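Local coordinates for kelch domain-containing protein (Colletotrichum graminicola M1.001, PDB 5C86) that probably oxidises alcohols at a copper site, as a fungal alcohol oxidase of the galactose oxidase and glyoxal oxidase family, at residues M198-T203 and L257-P262. Residues are numbered along the deposited sequence; the frame is centred on the assembly and turned at random.
Sequences MNWYDT and LTLGEP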
ATOM      1  N   MET A 198     -19.366  -5.538  -2.263  1.00 15.37           N
ATOM      2  CA  MET A 198     -18.668  -4.261  -2.384  1.00 15.11           C
ATOM      3  C   MET A 198     -19.629  -3.094  -2.201  1.00 17.51           C
ATOM      4  O   MET A 198     -20.796  -3.210  -2.584  1.00 17.20           O
ATOM      5  CB  MET A 198     -18.017  -4.157  -3.760  1.00 15.21           C
ATOM      6  CG  MET A 198     -17.208  -5.390  -4.144  1.00 15.91           C
ATOM      7  SD  MET A 198     -16.231  -5.226  -5.645  1.00 17.55           S
ATOM      8  CE  MET A 198     -17.498  -5.128  -6.905  1.00 18.56           C
ATOM      9  N   ASN A 199     -19.145  -1.979  -1.716  1.00 15.53           N
ATOM     10  CA  ASN A 199     -19.989  -0.819  -1.356  1.00 16.73           C
ATOM     11  C   ASN A 199     -19.275   0.451  -1.677  1.00 17.86           C
ATOM     12  O   ASN A 199     -18.074   0.605  -1.380  1.00 17.06           O
ATOM     13  CB  ASN A 199     -20.298  -0.839   0.085  1.00 16.71           C
ATOM     14  CG  ASN A 199     -21.226  -2.000   0.467  1.00 19.80           C
ATOM     15  OD1 ASN A 199     -22.461  -1.904   0.277  1.00 20.02           O
ATOM     16  ND2 ASN A 199     -20.675  -3.095   0.890  1.00 17.47           N
ATOM     17  N   TRP A 200     -20.027   1.413  -2.213  1.00 15.44           N
ATOM     18  CA  TRP A 200     -19.549   2.752  -2.286  1.00 15.21           C
ATOM     19  C   TRP A 200     -19.843   3.543  -1.044  1.00 17.50           C
ATOM     20  O   TRP A 200     -20.911   3.366  -0.482  1.00 19.80           O
ATOM     21  CB  TRP A 200     -20.235   3.465  -3.463  1.00 14.46           C
ATOM     22  CG  TRP A 200     -19.836   3.056  -4.778  1.00 15.66           C
ATOM     23  CD1 TRP A 200     -20.509   2.271  -5.644  1.00 16.09           C
ATOM     24  CD2 TRP A 200     -18.596   3.417  -5.439  1.00 15.86           C
ATOM     25  NE1 TRP A 200     -19.812   2.141  -6.816  1.00 18.39           N
ATOM     26  CE2 TRP A 200     -18.632   2.836  -6.692  1.00 16.69           C
ATOM     27  CE3 TRP A 200     -17.486   4.186  -5.078  1.00 16.30           C
ATOM     28  CZ2 TRP A 200     -17.572   2.934  -7.600  1.00 17.96           C
ATOM     29  CZ3 TRP A 200     -16.440   4.300  -6.025  1.00 16.01           C
ATOM     30  CH2 TRP A 200     -16.524   3.686  -7.245  1.00 16.67           C
ATOM     31  N   TYR A 201     -18.894   4.377  -0.609  1.00 15.89           N
ATOM     32  CA  TYR A 201     -19.035   5.335   0.454  1.00 16.34           C
ATOM     33  C   TYR A 201     -18.733   6.704  -0.095  1.00 20.46           C
ATOM     34  O   TYR A 201     -17.885   6.878  -1.004  1.00 18.65           O
ATOM     35  CB  TYR A 201     -18.111   5.077   1.610  1.00 17.96           C
ATOM     36  CG  TYR A 201     -18.460   3.818   2.388  1.00 18.13           C
ATOM     37  CD1 TYR A 201     -19.339   3.895   3.449  1.00 19.86           C
ATOM     38  CD2 TYR A 201     -17.947   2.566   2.064  1.00 16.51           C
ATOM     39  CE1 TYR A 201     -19.689   2.756   4.171  1.00 19.09           C
ATOM     40  CE2 TYR A 201     -18.296   1.441   2.774  1.00 17.84           C
ATOM     41  CZ  TYR A 201     -19.189   1.528   3.826  1.00 18.80           C
ATOM     42  OH  TYR A 201     -19.554   0.432   4.606  1.00 17.39           O
ATOM     43  N   ASP A 202     -19.487   7.705   0.388  1.00 20.86           N
ATOM     44  CA  ASP A 202     -19.268   9.099   0.063  1.00 24.06           C
ATOM     45  C   ASP A 202     -18.873   9.728   1.344  1.00 25.29           C
ATOM     46  O   ASP A 202     -19.537   9.547   2.378  1.00 23.84           O
ATOM     47  CB  ASP A 202     -20.568   9.706  -0.481  1.00 26.07           C
ATOM     48  CG  ASP A 202     -20.428  11.182  -0.910  1.00 29.83           C
ATOM     49  OD1 ASP A 202     -19.420  11.846  -0.677  1.00 26.95           O
ATOM     50  OD2 ASP A 202     -21.425  11.663  -1.485  1.00 34.32           O
ATOM     51  N   THR A 203     -17.745  10.413   1.340  1.00 21.83           N
ATOM     52  CA  THR A 203     -17.161  10.968   2.485  1.00 20.35           C
ATOM     53  C   THR A 203     -17.507  12.449   2.668  1.00 22.68           C
ATOM     54  O   THR A 203     -16.953  13.058   3.586  1.00 24.73           O
ATOM     55  CB  THR A 203     -15.621  10.815   2.508  1.00 22.59           C
ATOM     56  OG1 THR A 203     -15.070  11.576   1.428  1.00 20.60           O
ATOM     57  CG2 THR A 203     -15.244   9.287   2.396  1.00 22.56           C
ATOM     58  N   LEU A 257     -11.307  -5.464 -11.325  1.00 12.28           N
ATOM     59  CA  LEU A 257     -12.453  -4.589 -11.110  1.00 14.17           C
ATOM     60  C   LEU A 257     -12.263  -3.373 -11.953  1.00 14.53           C
ATOM     61  O   LEU A 257     -11.103  -2.835 -12.061  1.00 13.62           O
ATOM     62  CB  LEU A 257     -12.573  -4.145  -9.652  1.00 13.67           C
ATOM     63  CG  LEU A 257     -12.408  -5.170  -8.555  1.00 17.05           C
ATOM     64  CD1 LEU A 257     -12.761  -4.601  -7.194  1.00 17.95           C
ATOM     65  CD2 LEU A 257     -12.951  -6.517  -8.730  1.00 18.92           C
ATOM     66  N   THR A 258     -13.355  -2.867 -12.610  1.00 13.76           N
ATOM     67  CA  THR A 258     -13.248  -1.650 -13.388  1.00 15.05           C
ATOM     68  C   THR A 258     -14.279  -0.691 -12.869  1.00 14.90           C
ATOM     69  O   THR A 258     -15.463  -1.020 -12.874  1.00 17.62           O
ATOM     70  CB  THR A 258     -13.476  -1.932 -14.914  1.00 16.62           C
ATOM     71  OG1 THR A 258     -12.559  -2.910 -15.418  1.00 17.80           O
ATOM     72  CG2 THR A 258     -13.294  -0.662 -15.714  1.00 19.53           C
ATOM     73  N   LEU A 259     -13.859   0.467 -12.395  1.00 13.67           N
ATOM     74  CA  LEU A 259     -14.669   1.468 -11.754  1.00 16.12           C
ATOM     75  C   LEU A 259     -15.149   2.382 -12.824  1.00 19.44           C
ATOM     76  O   LEU A 259     -14.363   2.808 -13.657  1.00 21.76           O
ATOM     77  CB  LEU A 259     -13.875   2.277 -10.706  1.00 18.38           C
ATOM     78  CG  LEU A 259     -13.736   1.561  -9.325  1.00 19.25           C
ATOM     79  CD1 LEU A 259     -13.098   0.199  -9.436  1.00 21.30           C
ATOM     80  CD2 LEU A 259     -12.912   2.433  -8.431  1.00 21.04           C
ATOM     81  N   GLY A 260     -16.450   2.693 -12.768  1.00 22.17           N
ATOM     82  CA  GLY A 260     -16.967   3.745 -13.601  1.00 26.02           C
ATOM     83  C   GLY A 260     -17.207   4.928 -12.701  1.00 26.67           C
ATOM     84  O   GLY A 260     -16.257   5.510 -12.180  1.00 28.43           O
ATOM     85  N   GLU A 261     -18.454   5.347 -12.578  1.00 24.60           N
ATOM     86  CA  GLU A 261     -18.777   6.482 -11.743  1.00 23.42           C
ATOM     87  C   GLU A 261     -19.104   6.001 -10.309  1.00 20.51           C
ATOM     88  O   GLU A 261     -19.538   4.911 -10.127  1.00 25.58           O
ATOM     89  CB  GLU A 261     -19.907   7.342 -12.348  1.00 28.24           C
ATOM     90  CG  GLU A 261     -19.487   8.145 -13.602  1.00 30.18           C
ATOM     91  CD  GLU A 261     -18.239   9.029 -13.449  1.00 30.41           C
ATOM     92  OE1 GLU A 261     -18.178   9.827 -12.507  1.00 33.71           O
ATOM     93  OE2 GLU A 261     -17.300   8.959 -14.313  1.00 37.70           O
ATOM     94  N   PRO A 262     -18.850   6.814  -9.296  1.00 21.01           N
ATOM     95  CA  PRO A 262     -19.234   6.424  -7.964  1.00 22.61           C
ATOM     96  C   PRO A 262     -20.713   6.207  -7.910  1.00 25.83           C
ATOM     97  O   PRO A 262     -21.463   6.868  -8.639  1.00 25.47           O
ATOM     98  CB  PRO A 262     -18.842   7.599  -7.067  1.00 24.13           C
ATOM     99  CG  PRO A 262     -18.236   8.611  -7.957  1.00 24.63           C
ATOM    100  CD  PRO A 262     -18.289   8.169  -9.339  1.00 23.38           C
TER
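Pro262 lies over one face of the Trp200 indole in a CH-pi contact: its CA sits 3.7 Å from the centroid of the six-membered ring and only 4° off the ring normal. Because CA stands above the ring centre, its distances to the six carbons are nearly equal. From CA the proline ring rises away from the indole plane, with Pro262 CB still 4.2 Å from Trp200 CE3. Chi1 of -71° sets Trp200 CG anti to the carbonyl carbon and beside the backbone N, and chi2 of 104° turns the ring plane so that a face meets Pro262. The carbonyl of the preceding residue also borders the indole, with Glu261 O lying 3.8 Å from Trp200 CZ2 in an oblique approach.

Apolar packing continues on the N-terminal side of Gly260, through Leu259 and Leu257. At the far tip of the indole, Trp200 CH2 meets Leu259 CD2 at 4.0 Å; the CB of Leu259 points aside from the strand, but the end of the side chain comes nearer. Farther back along both chains, Met198 SD touches Leu257 CD1 at 3.9 Å, a thioether against a methyl. Side chains of strand 197-202 thus meet both side chains and backbone atoms of 257-262; the CA atoms come no closer than 6.8 Å (Trp200 to Pro262), and the backbones do not pair.

Polar ends are tied elsewhere: Trp200 NE1 donates to Gln264 O, which ties the indole N-H to the loop just beyond Pro262, while Glu261 OE2 makes a salt bridge to Lys185. The contact joins neighbouring four-stranded antiparallel blades of the kelch beta-propeller, away from the copper-binding residues. Strand 197-202 lies between strands 188-191 and 208-214; residues 257-262 run from strand 254-258 into the loop leading to strand 267-270, and Leu259 and Pro262 also rest on Leu190 and Ser188.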